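Local structure of NAD-dependent epimerase/dehydratase (Veillonella parvula, 4HNG) at residues Y5-I10 with N73-F78. The protein probably binds a dinucleotide cofactor through a Rossmann-type domain, consistent with an NAD-dependent epimerase or dehydratase. Numbering follows the deposited sequence.
Sequences YKYITI and NAEVVF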
ATOM      1  N   TYR A   5      -7.693 -14.680  -4.097  1.00 48.32           N
ATOM      2  CA  TYR A   5      -6.267 -14.769  -4.373  1.00 44.08           C
ATOM      3  C   TYR A   5      -5.616 -15.733  -3.395  1.00 46.15           C
ATOM      4  O   TYR A   5      -5.929 -15.726  -2.209  1.00 46.73           O
ATOM      5  CB  TYR A   5      -5.607 -13.394  -4.251  1.00 40.36           C
ATOM      6  CG  TYR A   5      -6.103 -12.387  -5.258  1.00 42.41           C
ATOM      7  CD1 TYR A   5      -5.801 -12.524  -6.601  1.00 42.99           C
ATOM      8  CD2 TYR A   5      -6.850 -11.279  -4.862  1.00 38.09           C
ATOM      9  CE1 TYR A   5      -6.243 -11.613  -7.528  1.00 46.91           C
ATOM     10  CE2 TYR A   5      -7.301 -10.360  -5.791  1.00 42.00           C
ATOM     11  CZ  TYR A   5      -6.991 -10.534  -7.122  1.00 39.10           C
ATOM     12  OH  TYR A   5      -7.425  -9.636  -8.069  1.00 48.20           O
ATOM     13  N   LYS A   6      -4.715 -16.570  -3.892  1.00 44.84           N
ATOM     14  CA  LYS A   6      -3.995 -17.482  -3.014  1.00 41.39           C
ATOM     15  C   LYS A   6      -2.546 -17.053  -2.812  1.00 43.36           C
ATOM     16  O   LYS A   6      -1.988 -17.226  -1.728  1.00 50.08           O
ATOM     17  CB  LYS A   6      -4.054 -18.918  -3.539  1.00 47.97           C
ATOM     18  CG  LYS A   6      -3.330 -19.900  -2.640  1.00 59.29           C
ATOM     19  CD  LYS A   6      -3.726 -21.335  -2.935  1.00 69.73           C
ATOM     20  CE  LYS A   6      -3.199 -22.272  -1.859  1.00 76.81           C
ATOM     21  NZ  LYS A   6      -3.652 -21.860  -0.498  1.00 72.16           N
ATOM     22  N   TYR A   7      -1.935 -16.487  -3.848  1.00 35.99           N
ATOM     23  CA  TYR A   7      -0.533 -16.091  -3.761  1.00 30.16           C
ATOM     24  C   TYR A   7      -0.379 -14.586  -3.845  1.00 28.56           C
ATOM     25  O   TYR A   7      -0.749 -13.979  -4.856  1.00 31.18           O
ATOM     26  CB  TYR A   7       0.298 -16.752  -4.861  1.00 34.25           C
ATOM     27  CG  TYR A   7       0.184 -18.258  -4.876  1.00 42.64           C
ATOM     28  CD1 TYR A   7       1.008 -19.040  -4.081  1.00 45.38           C
ATOM     29  CD2 TYR A   7      -0.755 -18.896  -5.673  1.00 42.74           C
ATOM     30  CE1 TYR A   7       0.905 -20.421  -4.082  1.00 42.80           C
ATOM     31  CE2 TYR A   7      -0.865 -20.271  -5.684  1.00 54.66           C
ATOM     32  CZ  TYR A   7      -0.033 -21.028  -4.885  1.00 51.28           C
ATOM     33  OH  TYR A   7      -0.147 -22.403  -4.902  1.00 53.74           O
ATOM     34  N   ILE A   8       0.153 -14.005  -2.775  1.00 26.42           N
ATOM     35  CA  ILE A   8       0.426 -12.576  -2.713  1.00 23.60           C
ATOM     36  C   ILE A   8       1.901 -12.318  -2.458  1.00 25.88           C
ATOM     37  O   ILE A   8       2.519 -12.960  -1.611  1.00 26.95           O
ATOM     38  CB  ILE A   8      -0.447 -11.883  -1.634  1.00 24.35           C
ATOM     39  CG1 ILE A   8      -0.161 -10.386  -1.585  1.00 27.52           C
ATOM     40  CG2 ILE A   8      -0.217 -12.508  -0.260  1.00 25.35           C
ATOM     41  CD1 ILE A   8      -1.185  -9.607  -0.770  1.00 26.89           C
ATOM     42  N   THR A   9       2.466 -11.369  -3.199  1.00 24.37           N
ATOM     43  CA  THR A   9       3.783 -10.847  -2.878  1.00 23.07           C
ATOM     44  C   THR A   9       3.679  -9.439  -2.299  1.00 20.59           C
ATOM     45  O   THR A   9       3.041  -8.560  -2.880  1.00 23.72           O
ATOM     46  CB  THR A   9       4.701 -10.833  -4.103  1.00 24.04           C
ATOM     47  OG1 THR A   9       4.939 -12.186  -4.522  1.00 27.60           O
ATOM     48  CG2 THR A   9       6.027 -10.192  -3.759  1.00 24.05           C
ATOM     49  N   ILE A  10       4.297  -9.266  -1.140  1.00 22.11           N
ATOM     50  CA  ILE A  10       4.307  -7.986  -0.448  1.00 19.42           C
ATOM     51  C   ILE A  10       5.661  -7.329  -0.628  1.00 22.92           C
ATOM     52  O   ILE A  10       6.667  -7.812  -0.118  1.00 24.98           O
ATOM     53  CB  ILE A  10       3.991  -8.183   1.038  1.00 23.41           C
ATOM     54  CG1 ILE A  10       2.549  -8.694   1.173  1.00 24.93           C
ATOM     55  CG2 ILE A  10       4.211  -6.878   1.814  1.00 23.80           C
ATOM     56  CD1 ILE A  10       2.148  -9.073   2.591  1.00 26.91           C
ATOM     57  N   ASN A  73       4.746 -15.886 -10.407  1.00 43.06           N
ATOM     58  CA  ASN A  73       3.542 -16.599  -9.973  1.00 52.23           C
ATOM     59  C   ASN A  73       2.753 -15.922  -8.838  1.00 48.07           C
ATOM     60  O   ASN A  73       1.939 -16.562  -8.173  1.00 42.09           O
ATOM     61  CB  ASN A  73       3.881 -18.043  -9.583  1.00 54.67           C
ATOM     62  CG  ASN A  73       4.428 -18.853 -10.748  1.00 61.80           C
ATOM     63  OD1 ASN A  73       3.921 -18.778 -11.870  1.00 57.62           O
ATOM     64  ND2 ASN A  73       5.471 -19.632 -10.484  1.00 61.91           N
ATOM     65  N   ALA A  74       2.993 -14.637  -8.606  1.00 38.78           N
ATOM     66  CA  ALA A  74       2.125 -13.890  -7.708  1.00 32.72           C
ATOM     67  C   ALA A  74       0.794 -13.708  -8.417  1.00 35.91           C
ATOM     68  O   ALA A  74       0.758 -13.511  -9.631  1.00 40.14           O
ATOM     69  CB  ALA A  74       2.728 -12.521  -7.364  1.00 28.49           C
ATOM     70  N   GLU A  75      -0.298 -13.766  -7.666  1.00 30.52           N
ATOM     71  CA  GLU A  75      -1.613 -13.511  -8.241  1.00 27.15           C
ATOM     72  C   GLU A  75      -2.007 -12.064  -7.979  1.00 27.78           C
ATOM     73  O   GLU A  75      -2.800 -11.481  -8.723  1.00 30.82           O
ATOM     74  CB  GLU A  75      -2.636 -14.490  -7.673  1.00 29.62           C
ATOM     75  CG  GLU A  75      -2.397 -15.914  -8.129  1.00 31.19           C
ATOM     76  CD  GLU A  75      -3.281 -16.907  -7.428  1.00 41.61           C
ATOM     77  OE1 GLU A  75      -4.019 -16.503  -6.508  1.00 38.79           O
ATOM     78  OE2 GLU A  75      -3.232 -18.097  -7.800  1.00 48.45           O
ATOM     79  N   VAL A  76      -1.432 -11.503  -6.920  1.00 25.36           N
ATOM     80  CA  VAL A  76      -1.608 -10.099  -6.575  1.00 25.73           C
ATOM     81  C   VAL A  76      -0.351  -9.599  -5.879  1.00 24.09           C
ATOM     82  O   VAL A  76       0.306 -10.345  -5.151  1.00 24.26           O
ATOM     83  CB  VAL A  76      -2.844  -9.883  -5.676  1.00 27.80           C
ATOM     84  CG1 VAL A  76      -2.700 -10.656  -4.369  1.00 27.05           C
ATOM     85  CG2 VAL A  76      -3.052  -8.406  -5.397  1.00 25.23           C
ATOM     86  N   VAL A  77       0.006  -8.345  -6.123  1.00 22.26           N
ATOM     87  CA  VAL A  77       1.188  -7.741  -5.532  1.00 21.05           C
ATOM     88  C   VAL A  77       0.782  -6.499  -4.747  1.00 21.22           C
ATOM     89  O   VAL A  77       0.051  -5.655  -5.268  1.00 23.15           O
ATOM     90  CB  VAL A  77       2.219  -7.365  -6.624  1.00 23.13           C
ATOM     91  CG1 VAL A  77       3.396  -6.630  -6.020  1.00 25.47           C
ATOM     92  CG2 VAL A  77       2.697  -8.626  -7.359  1.00 22.38           C
ATOM     93  N   PHE A  78       1.225  -6.416  -3.494  1.00 19.84           N
ATOM     94  CA  PHE A  78       0.966  -5.254  -2.653  1.00 19.70           C
ATOM     95  C   PHE A  78       2.254  -4.451  -2.568  1.00 21.14           C
ATOM     96  O   PHE A  78       3.298  -4.989  -2.198  1.00 22.12           O
ATOM     97  CB  PHE A  78       0.514  -5.692  -1.259  1.00 20.15           C
ATOM     98  CG  PHE A  78       0.319  -4.551  -0.296  1.00 20.94           C
ATOM     99  CD1 PHE A  78      -0.808  -3.756  -0.396  1.00 21.52           C
ATOM    100  CD2 PHE A  78       1.256  -4.266   0.687  1.00 22.37           C
ATOM    101  CE1 PHE A  78      -0.995  -2.702   0.479  1.00 20.63           C
ATOM    102  CE2 PHE A  78       1.071  -3.206   1.570  1.00 24.78           C
ATOM    103  CZ  PHE A  78      -0.064  -2.424   1.454  1.00 22.62           C
TER
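Tyr-5 lays one ring face over Val-76, whose CB stands 4.1 Å from the ring centroid and 9° off its normal, a CH-pi contact. One residue on, Lys-6 N donates a nearly straight bond (2.7 Å, 173°) to Glu-75 OE1, on its syn side but somewhat out of the carboxylate plane, and Tyr-7 N adds a weak one to the same oxygen. Glu-75 reaches them because its chain runs extended beyond CG (chi2 172°); its OE2 lies 3.4 Å from Tyr-7 CD2, at the ring edge, with carboxylate and ring planes perpendicular. Replacing Glu-75 by an alanine would probably deprive both amides of this acceptor and the Tyr-7 ring edge of its neighbour. Tyr-7 O accepts from Val-76 N, opening the parallel ladder, and additionally from Glu-75 N (2.9 Å), tilted from the carbonyl plane. Ile-8 lies alongside Val-76, CB to CG1 3.7 Å. Thr-9 continues the ladder, its N donating to Val-76 O and its O accepting from Phe-78 N (2.9 Å), while OG1 bonds to Ala-70 O. Ile-10 CG2 then meets the Phe-78 ring edge. Backbone bonds thus tie neighbouring Rossmann-like strands, Ile-8, Ile-10 and Phe-78 pack against helix 16-28, and ahead of the strands a side-chain carboxylate takes up the amides.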